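Local atomic coordinates of probable glutamine-binding lipoprotein GlnH (GLNBP) (Mycobacterium tuberculosis, PDB entry 6H20), a protein that binds aspartate and related amino acids such as asparagine and glutamate, and regulates protein kinase G activity to control glutamate metabolism. Residues R99-L110 with Q114-M122; K130-A141 with P234-T244. All coordinates share one frame; numbering follows the deposited sequence.

Contact 1 of 2, residues R99-L110 with Q114-M122; sequences RILSAAERVTAL and QVDIVVKTM. With ASN (asparagine), chain B.
Leu110 and Val118 meet at the middle of the contact: the fork of the leucine, CG with both methyls, straddles Val118 CG2, with CG 3.7 Å from that methyl. Leu110 CD2 also rests on Val115 CG2, and Leu101 CD1 approaches Val118 CG2. The other methyl of Val118, CG1, fits against the straight part of Arg106, 3.8 Å from its CG. Met122 reaches across with its chain extended, CG anti to the backbone N (chi1 -164°), which brings CE to 3.8 Å from Arg106 CB and close to Val107 CG2. The Lys120 chain crosses that of Arg106 at about a right angle, its CD 3.8 Å from Arg106 CD, and carries NZ on to a salt bridge with Asp58.

At the far end Arg99 NE bonds Gln114 O at 2.8 Å, from above the carbonyl plane. Beyond the packing the Arg106 chain bends at chi3 and its guanidinium turns to the ligand. NE donates to Ala103 O at 3.0 Å, and NH1 to Lys120 O, 2.8 Å away and near the guanidinium plane. These two carbonyls and the packing probably pre-orient the group, whose NH1 and NH2 then meet OD1 and O of the bound asparagine.

Contact 2 of 2, residues K130-A141 with P234-T244; sequences KLVNFSTVYLDA and PYGVGINLDNT
The Tyr138 ring carries Tyr235 CB over one face, 3.9 Å from the ring centroid and 22° off its normal, a CH-pi contact. At its edge lie Gly236 C, Val237 N and a water that donates to both Tyr138 OH and Gly236 O; the hydroxyl is also hydrogen-bonded to Asp78. A chi1 of 72° sets Tyr138 CG between its backbone N and carbonyl carbon, turning the ring toward the Tyr235-Val237 backbone. The two tyrosine rings meet obliquely, planes 58° apart. Tyr235 runs side by side with Leu139, whose CD2 is 3.8 Å from Tyr235 CE2, and Ala141 CB approaches its hydroxyl, which bonds Asp209 and Thr211. The edge of the Phe134 ring faces Gly236 C.

Asn133 and Ile239 form a hydrogen-bonded pair, Asn133 N to Ile239 O at 2.8 Å, and Tyr235 N reaches Leu139 O at 2.8 Å. Between them Ser135 N donates to Val237 O as in a regular pair, but the return bond from Val237 N goes to Ser135 OG (2.8 Å), which donates to Thr136 O. Asn133 ND2 bonds Leu241 O at 3.2 Å.

Strands 132-134 and 139-148 thus pair antiparallel with strand 232-240 in the protein's mixed sheet, and Tyr235 brings this pairing to the asparagine pocket. Helix 244-259 packs on Asn133 and Ser135, helix 210-219 on Leu139, Ala141 and Tyr235, and helix 106-111 on Leu131 and Val132.

Contacts 1 and 2, their centres about 11 Å apart, share one sheet, in which strand 117-118 is a neighbour of strand 232-240. Two probable backbone hydrogen bonds join them, Val118 N to Gly238 O and Gly236 N to Met122 O, each 2.9 Å long, and Leu110 CD2 packs 3.4 Å from Gly238 O. Nearer the ligand, Thr121 CB of contact 1 lies 3.5 Å from Tyr235 CZ of contact 2. Both reach the asparagine pocket: contact 1 through Arg106 and Thr121, whose O accepts from the ligand N at 2.7 Å, and contact 2 through Tyr235, which touches the ligand. Asp209, Arg128, Thr171 and Ser123 also bind the asparagine.

Contact 1 of 2, residues R99-L110 with Q114-M122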
loop_
_atom_site.group_PDB
_atom_site.type_symbol
_atom_site.label_atom_id
_atom_site.label_comp_id
_atom_site.label_asym_id
_atom_site.label_seq_id
_atom_site.Cartn_x
_atom_site.Cartn_y
_atom_site.Cartn_z
ATOM N N ARG A 99 1.768 7.277 -13.187
ATOM C CA ARG A 99 0.763 6.524 -13.922
ATOM C C ARG A 99 -0.305 6.122 -12.923
ATOM O O ARG A 99 -0.011 5.419 -11.950
ATOM C CB ARG A 99 1.327 5.280 -14.607
ATOM C CG ARG A 99 0.265 4.614 -15.503
ATOM C CD ARG A 99 0.724 3.328 -16.192
ATOM N NE ARG A 99 1.811 3.550 -17.137
ATOM C CZ ARG A 99 1.660 3.695 -18.451
ATOM N NH1 ARG A 99 0.448 3.653 -19.006
ATOM N NH2 ARG A 99 2.731 3.888 -19.213
ATOM N N ILE A 100 -1.530 6.577 -13.146
ATOM C CA ILE A 100 -2.610 6.300 -12.206
ATOM C C ILE A 100 -3.076 4.861 -12.390
ATOM O O ILE A 100 -3.500 4.468 -13.483
ATOM C CB ILE A 100 -3.766 7.293 -12.384
ATOM C CG1 ILE A 100 -3.249 8.732 -12.279
ATOM C CG2 ILE A 100 -4.880 7.006 -11.387
ATOM C CD1 ILE A 100 -2.646 9.101 -10.958
ATOM N N LEU A 101 -2.998 4.074 -11.315
ATOM C CA LEU A 101 -3.290 2.648 -11.334
ATOM C C LEU A 101 -4.162 2.317 -10.134
ATOM O O LEU A 101 -3.941 2.849 -9.045
ATOM C CB LEU A 101 -1.986 1.837 -11.154
ATOM C CG LEU A 101 -0.846 1.905 -12.165
ATOM C CD1 LEU A 101 0.346 1.157 -11.627
ATOM C CD2 LEU A 101 -1.283 1.325 -13.499
ATOM N N SER A 102 -5.134 1.421 -10.323
ATOM C CA SER A 102 -5.858 0.901 -9.171
ATOM C C SER A 102 -5.064 -0.224 -8.502
ATOM O O SER A 102 -4.053 -0.712 -9.024
ATOM C CB SER A 102 -7.223 0.370 -9.583
ATOM O OG SER A 102 -7.079 -0.801 -10.367
ATOM N N ALA A 103 -5.531 -0.625 -7.313
ATOM C CA ALA A 103 -4.900 -1.723 -6.585
ATOM C C ALA A 103 -4.840 -2.981 -7.434
ATOM O O ALA A 103 -3.842 -3.718 -7.416
ATOM C CB ALA A 103 -5.672 -1.996 -5.287
ATOM N N ALA A 104 -5.893 -3.233 -8.208
ATOM C CA ALA A 104 -5.967 -4.430 -9.029
ATOM C C ALA A 104 -5.046 -4.375 -10.237
ATOM O O ALA A 104 -4.907 -5.393 -10.920
ATOM C CB ALA A 104 -7.416 -4.632 -9.488
ATOM N N GLU A 105 -4.431 -3.226 -10.529
ATOM C CA GLU A 105 -3.561 -3.065 -11.694
ATOM C C GLU A 105 -2.081 -2.949 -11.352
ATOM O O GLU A 105 -1.265 -2.776 -12.263
ATOM C CB GLU A 105 -3.973 -1.824 -12.497
ATOM C CG GLU A 105 -5.371 -1.898 -13.101
ATOM C CD GLU A 105 -5.912 -0.551 -13.577
ATOM O OE1 GLU A 105 -5.510 0.511 -13.059
ATOM O OE2 GLU A 105 -6.778 -0.555 -14.479
ATOM N N ARG A 106 -1.709 -3.010 -10.071
ATOM C CA ARG A 106 -0.306 -2.813 -9.708
ATOM C C ARG A 106 0.595 -3.888 -10.306
ATOM O O ARG A 106 1.672 -3.579 -10.822
ATOM C CB ARG A 106 -0.158 -2.805 -8.187
ATOM C CG ARG A 106 -0.808 -1.609 -7.530
ATOM C CD ARG A 106 -0.766 -1.730 -5.988
ATOM N NE ARG A 106 -1.662 -2.791 -5.526
ATOM C CZ ARG A 106 -1.967 -2.999 -4.242
ATOM N NH1 ARG A 106 -1.431 -2.227 -3.299
ATOM N NH2 ARG A 106 -2.805 -3.973 -3.900
ATOM N N VAL A 107 0.179 -5.156 -10.242
ATOM C CA VAL A 107 1.026 -6.227 -10.764
ATOM C C VAL A 107 1.130 -6.140 -12.283
ATOM O O VAL A 107 2.223 -6.267 -12.853
ATOM C CB VAL A 107 0.525 -7.606 -10.293
ATOM C CG1 VAL A 107 1.132 -8.724 -11.148
ATOM C CG2 VAL A 107 0.859 -7.809 -8.826
ATOM N N THR A 108 0.001 -5.906 -12.961
ATOM C CA THR A 108 0.015 -5.884 -14.421
ATOM C C THR A 108 0.889 -4.759 -14.957
ATOM O O THR A 108 1.631 -4.954 -15.923
ATOM C CB THR A 108 -1.410 -5.764 -14.963
ATOM O OG1 THR A 108 -2.156 -6.923 -14.581
ATOM C CG2 THR A 108 -1.387 -5.679 -16.478
ATOM N N ALA A 109 0.828 -3.573 -14.351
ATOM C CA ALA A 109 1.656 -2.478 -14.847
ATOM C C ALA A 109 3.132 -2.807 -14.735
ATOM O O ALA A 109 3.923 -2.415 -15.598
ATOM C CB ALA A 109 1.334 -1.188 -14.100
ATOM N N LEU A 110 3.522 -3.528 -13.685
ATOM C CA LEU A 110 4.917 -3.929 -13.545
ATOM C C LEU A 110 5.287 -4.995 -14.568
ATOM O O LEU A 110 6.358 -4.926 -15.186
ATOM C CB LEU A 110 5.160 -4.401 -12.113
ATOM C CG LEU A 110 5.112 -3.282 -11.075
ATOM C CD1 LEU A 110 5.027 -3.857 -9.667
ATOM C CD2 LEU A 110 6.329 -2.397 -11.230
ATOM N N GLN A 114 5.069 -0.828 -17.682
ATOM C CA GLN A 114 4.389 0.445 -17.865
ATOM C C GLN A 114 4.799 1.494 -16.839
ATOM O O GLN A 114 4.497 2.675 -17.031
ATOM C CB GLN A 114 2.874 0.247 -17.814
ATOM C CG GLN A 114 2.324 -0.622 -18.929
ATOM C CD GLN A 114 0.825 -0.810 -18.811
ATOM O OE1 GLN A 114 0.278 -0.821 -17.712
ATOM N NE2 GLN A 114 0.154 -0.957 -19.947
ATOM N N VAL A 115 5.464 1.089 -15.752
ATOM C CA VAL A 115 6.026 2.006 -14.772
ATOM C C VAL A 115 7.375 1.445 -14.359
ATOM O O VAL A 115 7.645 0.252 -14.508
ATOM C CB VAL A 115 5.133 2.162 -13.519
ATOM C CG1 VAL A 115 3.768 2.733 -13.887
ATOM C CG2 VAL A 115 4.970 0.826 -12.800
ATOM N N ASP A 116 8.228 2.321 -13.825
ATOM C CA ASP A 116 9.480 1.835 -13.255
ATOM C C ASP A 116 9.238 1.178 -11.899
ATOM O O ASP A 116 9.807 0.117 -11.601
ATOM C CB ASP A 116 10.477 2.984 -13.091
ATOM C CG ASP A 116 10.842 3.652 -14.409
ATOM O OD1 ASP A 116 11.294 2.947 -15.342
ATOM O OD2 ASP A 116 10.712 4.893 -14.507
ATOM N N ILE A 117 8.428 1.809 -11.054
ATOM C CA ILE A 117 8.143 1.298 -9.720
ATOM C C ILE A 117 6.682 1.563 -9.396
ATOM O O ILE A 117 6.056 2.472 -9.953
ATOM C CB ILE A 117 9.042 1.917 -8.622
ATOM C CG1 ILE A 117 8.800 3.425 -8.489
ATOM C CG2 ILE A 117 10.521 1.623 -8.912
ATOM C CD1 ILE A 117 9.626 4.088 -7.380
ATOM N N VAL A 118 6.132 0.739 -8.510
ATOM C CA VAL A 118 4.837 0.995 -7.878
ATOM C C VAL A 118 5.123 1.322 -6.422
ATOM O O VAL A 118 5.783 0.543 -5.724
ATOM C CB VAL A 118 3.904 -0.220 -7.984
ATOM C CG1 VAL A 118 2.683 -0.053 -7.072
ATOM C CG2 VAL A 118 3.449 -0.432 -9.431
ATOM N N VAL A 119 4.670 2.481 -5.969
ATOM C CA VAL A 119 4.702 2.839 -4.550
ATOM C C VAL A 119 3.254 3.146 -4.207
ATOM O O VAL A 119 2.771 4.272 -4.394
ATOM C CB VAL A 119 5.626 4.020 -4.236
ATOM C CG1 VAL A 119 5.840 4.130 -2.721
ATOM C CG2 VAL A 119 6.987 3.864 -4.937
ATOM N N LYS A 120 2.528 2.110 -3.792
ATOM C CA LYS A 120 1.090 2.226 -3.561
ATOM C C LYS A 120 0.686 1.168 -2.556
ATOM O O LYS A 120 0.090 0.144 -2.919
ATOM C CB LYS A 120 0.311 2.067 -4.874
ATOM C CG LYS A 120 -1.155 2.491 -4.717
ATOM C CD LYS A 120 -2.040 1.844 -5.768
ATOM C CE LYS A 120 -3.510 2.245 -5.626
ATOM N NZ LYS A 120 -4.009 2.323 -4.223
ATOM N N THR A 121 1.042 1.415 -1.295
ATOM C CA THR A 121 0.730 0.552 -0.153
ATOM C C THR A 121 0.807 -0.941 -0.496
ATOM O O THR A 121 -0.074 -1.722 -0.148
ATOM C CB THR A 121 -0.635 0.919 0.474
ATOM O OG1 THR A 121 -1.708 0.735 -0.475
ATOM C CG2 THR A 121 -0.639 2.374 0.950
ATOM N N MET A 122 1.869 -1.355 -1.183
ATOM C CA MET A 122 1.832 -2.659 -1.841
ATOM C C MET A 122 2.412 -3.720 -0.918
ATOM O O MET A 122 3.636 -3.831 -0.773
ATOM C CB MET A 122 2.556 -2.632 -3.184
ATOM C CG MET A 122 2.214 -3.833 -4.041
ATOM S SD MET A 122 2.911 -3.639 -5.674
ATOM C CE MET A 122 2.327 -5.147 -6.430
HETATM N N ASN B . -1.797 -3.221 1.351
HETATM C CA ASN B . -2.954 -3.940 0.821
HETATM C C ASN B . -2.570 -4.627 -0.477
HETATM O O ASN B . -3.448 -5.103 -1.220
HETATM C CB ASN B . -4.134 -2.991 0.604
HETATM C CG ASN B . -3.889 -1.997 -0.503
HETATM O OD1 ASN B . -2.762 -1.766 -0.931
HETATM N ND2 ASN B . -4.961 -1.424 -1.001
HETATM O OXT ASN B . -1.358 -4.698 -0.778
#

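Contact 2 of 2, residues K130-A141 with P234-T244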
loop_
_atom_site.group_PDB
_atom_site.type_symbol
_atom_site.label_atom_id
_atom_site.label_comp_id
_atom_site.label_asym_id
_atom_site.label_seq_id
_atom_site.Cartn_x
_atom_site.Cartn_y
_atom_site.Cartn_z
ATOM N N LYS A 130 5.791 -14.281 -7.056
ATOM C CA LYS A 130 5.867 -15.116 -8.253
ATOM C C LYS A 130 5.788 -14.281 -9.523
ATOM O O LYS A 130 6.192 -14.753 -10.595
ATOM C CB LYS A 130 4.711 -16.119 -8.265
ATOM C CG LYS A 130 4.757 -17.174 -7.172
ATOM C CD LYS A 130 3.510 -18.047 -7.209
ATOM C CE LYS A 130 3.511 -19.051 -6.072
ATOM N NZ LYS A 130 3.380 -20.452 -6.545
ATOM N N LEU A 131 5.270 -13.057 -9.427
ATOM C CA LEU A 131 4.970 -12.220 -10.579
ATOM C C LEU A 131 5.779 -10.933 -10.655
ATOM O O LEU A 131 6.034 -10.456 -11.763
ATOM C CB LEU A 131 3.477 -11.854 -10.593
ATOM C CG LEU A 131 2.521 -13.038 -10.506
ATOM C CD1 LEU A 131 1.088 -12.547 -10.367
ATOM C CD2 LEU A 131 2.678 -13.921 -11.739
ATOM N N VAL A 132 6.154 -10.335 -9.521
ATOM C CA VAL A 132 6.910 -9.090 -9.504
ATOM C C VAL A 132 7.984 -9.178 -8.429
ATOM O O VAL A 132 7.958 -10.054 -7.563
ATOM C CB VAL A 132 6.014 -7.860 -9.238
ATOM C CG1 VAL A 132 4.911 -7.760 -10.285
ATOM C CG2 VAL A 132 5.412 -7.920 -7.830
ATOM N N ASN A 133 8.924 -8.242 -8.478
ATOM C CA ASN A 133 9.916 -8.108 -7.425
ATOM C C ASN A 133 9.508 -7.012 -6.442
ATOM O O ASN A 133 8.619 -6.204 -6.704
ATOM C CB ASN A 133 11.292 -7.812 -8.017
ATOM C CG ASN A 133 12.347 -8.684 -7.422
ATOM O OD1 ASN A 133 12.440 -8.782 -6.202
ATOM N ND2 ASN A 133 13.122 -9.356 -8.264
ATOM N N PHE A 134 10.190 -6.983 -5.298
ATOM C CA PHE A 134 9.923 -5.971 -4.283
ATOM C C PHE A 134 11.227 -5.542 -3.631
ATOM O O PHE A 134 12.154 -6.340 -3.464
ATOM C CB PHE A 134 9.037 -6.493 -3.143
ATOM C CG PHE A 134 7.610 -6.765 -3.541
ATOM C CD1 PHE A 134 6.677 -5.731 -3.604
ATOM C CD2 PHE A 134 7.192 -8.055 -3.810
ATOM C CE1 PHE A 134 5.351 -5.984 -3.949
ATOM C CE2 PHE A 134 5.873 -8.321 -4.164
ATOM C CZ PHE A 134 4.946 -7.280 -4.224
ATOM N N SER A 135 11.266 -4.276 -3.228
ATOM C CA SER A 135 12.265 -3.768 -2.303
ATOM C C SER A 135 12.068 -4.381 -0.920
ATOM O O SER A 135 11.109 -5.116 -0.658
ATOM C CB SER A 135 12.108 -2.256 -2.138
ATOM O OG SER A 135 10.914 -1.947 -1.422
ATOM N N THR A 136 13.003 -4.060 -0.024
ATOM C CA THR A 136 12.796 -4.319 1.392
ATOM C C THR A 136 11.592 -3.522 1.908
ATOM O O THR A 136 11.056 -2.624 1.245
ATOM C CB THR A 136 14.034 -3.929 2.196
ATOM O OG1 THR A 136 14.366 -2.553 1.947
ATOM C CG2 THR A 136 15.222 -4.832 1.833
ATOM N N VAL A 137 11.171 -3.854 3.128
ATOM C CA VAL A 137 9.952 -3.270 3.690
ATOM C C VAL A 137 10.196 -1.816 4.065
ATOM O O VAL A 137 11.145 -1.502 4.795
ATOM C CB VAL A 137 9.514 -4.077 4.921
ATOM C CG1 VAL A 137 8.298 -3.425 5.604
ATOM C CG2 VAL A 137 9.242 -5.525 4.552
ATOM N N TYR A 138 9.315 -0.915 3.603
ATOM C CA TYR A 138 9.437 0.492 3.970
ATOM C C TYR A 138 8.386 0.978 4.964
ATOM O O TYR A 138 8.522 2.088 5.497
ATOM C CB TYR A 138 9.474 1.402 2.721
ATOM C CG TYR A 138 8.167 1.551 1.967
ATOM C CD1 TYR A 138 7.229 2.506 2.338
ATOM C CD2 TYR A 138 7.893 0.746 0.863
ATOM C CE1 TYR A 138 6.045 2.642 1.632
ATOM C CE2 TYR A 138 6.706 0.881 0.147
ATOM C CZ TYR A 138 5.783 1.830 0.556
ATOM O OH TYR A 138 4.614 1.957 -0.149
ATOM N N LEU A 139 7.372 0.171 5.255
ATOM C CA LEU A 139 6.392 0.503 6.280
ATOM C C LEU A 139 5.644 -0.781 6.571
ATOM O O LEU A 139 5.339 -1.529 5.642
ATOM C CB LEU A 139 5.408 1.559 5.756
ATOM C CG LEU A 139 4.416 2.120 6.779
ATOM C CD1 LEU A 139 5.147 2.924 7.831
ATOM C CD2 LEU A 139 3.386 2.997 6.072
ATOM N N ASP A 140 5.368 -1.049 7.846
ATOM C CA ASP A 140 4.682 -2.280 8.237
ATOM C C ASP A 140 3.334 -1.932 8.850
ATOM O O ASP A 140 3.274 -1.374 9.953
ATOM C CB ASP A 140 5.524 -3.096 9.215
ATOM C CG ASP A 140 4.929 -4.456 9.482
ATOM O OD1 ASP A 140 4.456 -5.095 8.515
ATOM O OD2 ASP A 140 4.935 -4.895 10.658
ATOM N N ALA A 141 2.262 -2.266 8.149
ATOM C CA ALA A 141 0.905 -1.985 8.606
ATOM C C ALA A 141 0.213 -3.290 8.998
ATOM O O ALA A 141 0.767 -4.386 8.870
ATOM C CB ALA A 141 0.129 -1.237 7.517
ATOM N N PRO A 234 3.280 -5.799 5.089
ATOM C CA PRO A 234 4.594 -5.158 4.934
ATOM C C PRO A 234 4.734 -4.541 3.551
ATOM O O PRO A 234 4.774 -5.272 2.550
ATOM C CB PRO A 234 5.572 -6.325 5.143
ATOM C CG PRO A 234 4.793 -7.560 4.638
ATOM C CD PRO A 234 3.297 -7.235 4.747
ATOM N N TYR A 235 4.803 -3.213 3.475
ATOM C CA TYR A 235 4.821 -2.534 2.182
ATOM C C TYR A 235 6.192 -2.622 1.528
ATOM O O TYR A 235 7.223 -2.391 2.167
ATOM C CB TYR A 235 4.504 -1.050 2.351
ATOM C CG TYR A 235 3.106 -0.712 2.803
ATOM C CD1 TYR A 235 2.126 -1.688 2.979
ATOM C CD2 TYR A 235 2.775 0.597 3.060
ATOM C CE1 TYR A 235 0.823 -1.340 3.401
ATOM C CE2 TYR A 235 1.498 0.951 3.470
ATOM C CZ TYR A 235 0.534 -0.010 3.641
ATOM O OH TYR A 235 -0.734 0.379 4.051
ATOM N N GLY A 236 6.196 -2.906 0.232
ATOM C CA GLY A 236 7.414 -2.858 -0.546
ATOM C C GLY A 236 7.187 -2.016 -1.787
ATOM O O GLY A 236 6.052 -1.816 -2.230
ATOM N N VAL A 237 8.284 -1.511 -2.342
ATOM C CA VAL A 237 8.244 -0.884 -3.661
ATOM C C VAL A 237 8.210 -2.001 -4.689
ATOM O O VAL A 237 9.092 -2.864 -4.708
ATOM C CB VAL A 237 9.463 0.023 -3.877
ATOM C CG1 VAL A 237 9.485 0.563 -5.310
ATOM C CG2 VAL A 237 9.482 1.138 -2.851
ATOM N N GLY A 238 7.173 -2.006 -5.531
ATOM C CA GLY A 238 7.010 -3.052 -6.531
ATOM C C GLY A 238 7.809 -2.730 -7.785
ATOM O O GLY A 238 7.844 -1.590 -8.238
ATOM N N ILE A 239 8.486 -3.753 -8.310
ATOM C CA ILE A 239 9.445 -3.616 -9.399
ATOM C C ILE A 239 9.238 -4.793 -10.340
ATOM O O ILE A 239 8.834 -5.879 -9.918
ATOM C CB ILE A 239 10.888 -3.583 -8.825
ATOM C CG1 ILE A 239 11.094 -2.298 -8.016
ATOM C CG2 ILE A 239 11.945 -3.709 -9.940
ATOM C CD1 ILE A 239 12.280 -2.320 -7.069
ATOM N N ASN A 240 9.506 -4.574 -11.628
ATOM C CA ASN A 240 9.405 -5.669 -12.585
ATOM C C ASN A 240 10.286 -6.839 -12.148
ATOM O O ASN A 240 11.413 -6.651 -11.676
ATOM C CB ASN A 240 9.796 -5.197 -13.985
ATOM C CG ASN A 240 9.835 -6.329 -14.985
ATOM O OD1 ASN A 240 10.836 -7.045 -15.091
ATOM N ND2 ASN A 240 8.750 -6.496 -15.735
ATOM N N LEU A 241 9.748 -8.053 -12.303
ATOM C CA LEU A 241 10.385 -9.255 -11.765
ATOM C C LEU A 241 11.848 -9.366 -12.165
ATOM O O LEU A 241 12.683 -9.820 -11.373
ATOM C CB LEU A 241 9.624 -10.493 -12.241
ATOM C CG LEU A 241 10.108 -11.848 -11.732
ATOM C CD1 LEU A 241 10.041 -11.892 -10.209
ATOM C CD2 LEU A 241 9.262 -12.954 -12.340
ATOM N N ASP A 242 12.181 -8.960 -13.388
ATOM C CA ASP A 242 13.522 -9.178 -13.909
ATOM C C ASP A 242 14.472 -8.016 -13.671
ATOM O O ASP A 242 15.672 -8.169 -13.914
ATOM C CB ASP A 242 13.457 -9.486 -15.402
ATOM C CG ASP A 242 12.724 -10.774 -15.690
ATOM O OD1 ASP A 242 12.917 -11.746 -14.928
ATOM O OD2 ASP A 242 11.945 -10.810 -16.668
ATOM N N ASN A 243 13.993 -6.866 -13.199
ATOM C CA ASN A 243 14.894 -5.732 -12.994
ATOM C C ASN A 243 15.484 -5.785 -11.585
ATOM O O ASN A 243 15.165 -4.976 -10.709
ATOM C CB ASN A 243 14.205 -4.404 -13.285
ATOM C CG ASN A 243 15.210 -3.260 -13.431
ATOM O OD1 ASN A 243 16.382 -3.393 -13.049
ATOM N ND2 ASN A 243 14.761 -2.142 -13.982
ATOM N N THR A 244 16.385 -6.760 -11.394
ATOM C CA THR A 244 17.049 -6.912 -10.101
ATOM C C THR A 244 17.938 -5.724 -9.775
ATOM O O THR A 244 18.101 -5.387 -8.596
ATOM C CB THR A 244 17.845 -8.215 -10.030
ATOM O OG1 THR A 244 18.795 -8.257 -11.102
ATOM C CG2 THR A 244 16.907 -9.415 -10.100
HETATM O O HOH W 1 7.150 -8.341 -13.390
HETATM O O HOH W 2 4.132 0.200 -2.229
#